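Local atomic coordinates of SecB-like chaperone Rv1957 (Mycobacterium tuberculosis, PDB entry 5MTW), a protein that acts as the SecB-like chaperone of a toxin-antitoxin system, prevents aggregation of the antitoxin HigA1 and is required for neutralization of the toxin HigB1. Residues C76-N82 and Q99-D105. Numbering follows the deposited sequence.
Sequences CHLRIQN and QDVATAD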
loop_
_atom_site.group_PDB
_atom_site.type_symbol
_atom_site.label_atom_id
_atom_site.label_comp_id
_atom_site.label_asym_id
_atom_site.label_seq_id
_atom_site.Cartn_x
_atom_site.Cartn_y
_atom_site.Cartn_z
ATOM N N CYS A 76 16.204 8.233 -1.091
ATOM C CA CYS A 76 15.537 9.129 -0.159
ATOM C C CYS A 76 16.038 8.901 1.280
ATOM O O CYS A 76 16.262 7.722 1.723
ATOM C CB CYS A 76 14.037 8.926 -0.189
ATOM S SG CYS A 76 13.339 8.950 -1.831
ATOM N N HIS A 77 16.092 9.987 2.037
ATOM C CA HIS A 77 16.423 9.931 3.487
ATOM C C HIS A 77 15.342 10.763 4.240
ATOM O O HIS A 77 15.164 11.953 4.008
ATOM C CB HIS A 77 17.878 10.379 3.824
ATOM C CG HIS A 77 18.224 10.089 5.266
ATOM N ND1 HIS A 77 18.586 8.829 5.706
ATOM C CD2 HIS A 77 18.143 10.858 6.382
ATOM C CE1 HIS A 77 18.765 8.846 7.014
ATOM N NE2 HIS A 77 18.494 10.064 7.447
ATOM N N LEU A 78 14.553 10.078 5.023
ATOM C CA LEU A 78 13.471 10.640 5.793
ATOM C C LEU A 78 13.846 10.636 7.269
ATOM O O LEU A 78 14.257 9.591 7.880
ATOM C CB LEU A 78 12.197 9.828 5.576
ATOM C CG LEU A 78 11.039 10.196 6.491
ATOM C CD1 LEU A 78 10.507 11.499 6.051
ATOM C CD2 LEU A 78 9.925 9.153 6.506
ATOM N N ARG A 79 13.664 11.786 7.883
ATOM C CA ARG A 79 13.934 11.948 9.310
ATOM C C ARG A 79 12.705 12.621 9.869
ATOM O O ARG A 79 12.330 13.704 9.433
ATOM C CB ARG A 79 15.150 12.849 9.556
ATOM C CG ARG A 79 16.509 12.189 9.554
ATOM C CD ARG A 79 17.633 13.205 9.953
ATOM N NE ARG A 79 18.525 12.753 11.043
ATOM C CZ ARG A 79 19.453 11.787 10.963
ATOM N NH1 ARG A 79 19.627 11.099 9.869
ATOM N NH2 ARG A 79 20.226 11.505 11.996
ATOM N N ILE A 80 12.043 11.917 10.757
ATOM C CA ILE A 80 10.894 12.438 11.509
ATOM C C ILE A 80 11.353 12.798 12.916
ATOM O O ILE A 80 12.006 12.014 13.573
ATOM C CB ILE A 80 9.748 11.418 11.546
ATOM C CG1 ILE A 80 9.213 11.238 10.109
ATOM C CG2 ILE A 80 8.622 11.878 12.449
ATOM C CD1 ILE A 80 8.146 10.193 10.014
ATOM N N GLN A 81 10.968 13.992 13.342
ATOM C CA GLN A 81 11.501 14.604 14.538
ATOM C C GLN A 81 10.439 15.329 15.351
ATOM O O GLN A 81 9.577 15.999 14.782
ATOM C CB GLN A 81 12.496 15.659 14.125
ATOM C CG GLN A 81 13.704 15.149 13.381
ATOM C CD GLN A 81 14.711 16.244 13.194
ATOM O OE1 GLN A 81 14.374 17.269 12.658
ATOM N NE2 GLN A 81 15.916 16.058 13.691
ATOM N N ASN A 82 10.571 15.188 16.669
ATOM C CA ASN A 82 9.966 16.096 17.732
ATOM C C ASN A 82 10.675 17.463 17.816
ATOM O O ASN A 82 11.879 17.539 17.972
ATOM C CB ASN A 82 10.027 15.429 19.151
ATOM C CG ASN A 82 9.100 14.213 19.259
ATOM O OD1 ASN A 82 8.100 14.167 18.557
ATOM N ND2 ASN A 82 9.449 13.204 20.092
ATOM N N GLN A 99 14.554 16.383 18.341
ATOM C CA GLN A 99 14.857 14.971 18.698
ATOM C C GLN A 99 14.254 13.989 17.607
ATOM O O GLN A 99 13.092 14.141 17.182
ATOM C CB GLN A 99 14.302 14.638 20.110
ATOM C CG GLN A 99 15.059 15.211 21.361
ATOM C CD GLN A 99 16.370 14.492 21.752
ATOM O OE1 GLN A 99 16.372 13.406 22.317
ATOM N NE2 GLN A 99 17.486 15.134 21.486
ATOM N N ASP A 100 15.028 12.997 17.181
ATOM C CA ASP A 100 14.596 12.109 16.066
ATOM C C ASP A 100 13.654 11.040 16.586
ATOM O O ASP A 100 13.953 10.351 17.509
ATOM C CB ASP A 100 15.782 11.408 15.412
ATOM C CG ASP A 100 16.726 12.351 14.669
ATOM O OD1 ASP A 100 16.304 13.378 14.140
ATOM O OD2 ASP A 100 17.914 11.995 14.553
ATOM N N VAL A 101 12.506 10.892 15.944
ATOM C CA VAL A 101 11.493 9.899 16.331
ATOM C C VAL A 101 11.523 8.628 15.430
ATOM O O VAL A 101 11.250 7.541 15.874
ATOM C CB VAL A 101 10.145 10.575 16.135
ATOM C CG1 VAL A 101 9.058 9.603 16.050
ATOM C CG2 VAL A 101 9.893 11.567 17.257
ATOM N N ALA A 102 11.898 8.819 14.180
ATOM C CA ALA A 102 12.093 7.733 13.218
ATOM C C ALA A 102 12.903 8.207 12.053
ATOM O O ALA A 102 12.889 9.394 11.733
ATOM C CB ALA A 102 10.779 7.301 12.727
ATOM N N THR A 103 13.529 7.256 11.355
ATOM C CA THR A 103 14.336 7.519 10.230
ATOM C C THR A 103 14.165 6.383 9.210
ATOM O O THR A 103 13.919 5.229 9.555
ATOM C CB THR A 103 15.882 7.586 10.563
ATOM O OG1 THR A 103 16.300 6.340 11.079
ATOM C CG2 THR A 103 16.145 8.572 11.575
ATOM N N ALA A 104 14.229 6.771 7.969
ATOM C CA ALA A 104 14.171 5.822 6.869
ATOM C C ALA A 104 15.066 6.219 5.737
ATOM O O ALA A 104 15.120 7.397 5.336
ATOM C CB ALA A 104 12.779 5.770 6.364
ATOM N N ASP A 105 15.626 5.216 5.119
ATOM C CA ASP A 105 16.451 5.392 3.930
ATOM C C ASP A 105 16.014 4.315 2.930
ATOM O O ASP A 105 16.032 3.120 3.250
ATOM C CB ASP A 105 17.937 5.276 4.280
ATOM C CG ASP A 105 18.841 5.225 3.027
ATOM O OD1 ASP A 105 18.728 6.053 2.044
ATOM O OD2 ASP A 105 19.701 4.332 3.034
#
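A classic beta bulge shows how an antiparallel sheet absorbs an extra residue while keeping its donors satisfied. In the SecB-like fold, strands 69-82 and 99-114 are the two inner strands of a four-stranded antiparallel sheet. Leu-78 pairs regularly with Ala-104, each N reaching the other's O at 2.8 Å. At the bulge, Val-101 and Ala-102 both face Ile-80, whose O accepts Val-101 N at 2.7 Å and Ala-102 N at a longer 3.3 Å; Ile-80 N returns to Ala-102 O. Beyond the bulge the register is shifted by one: Gln-81 faces Asp-100, and backbone hydrogen bonds return between Asn-82 and Gln-99, while Asn-82 ND2 donates a hydrogen bond to Ala-43 O. The buried face carrying Leu-78, Ile-80 and Ala-104 packs on helix 125-154, and Ile-80 also touches an aromatic side chain of the bound antitoxin peptide. Across the other face runs a polar chain: Gln-81 NE2 donates to Asp-100 OD1 at 2.7 Å, Asp-100 OD2 forms a 3.5 Å salt bridge with Arg-79 NH2, and Arg-79 NH1 donates to His-77 NE2 at 2.9 Å.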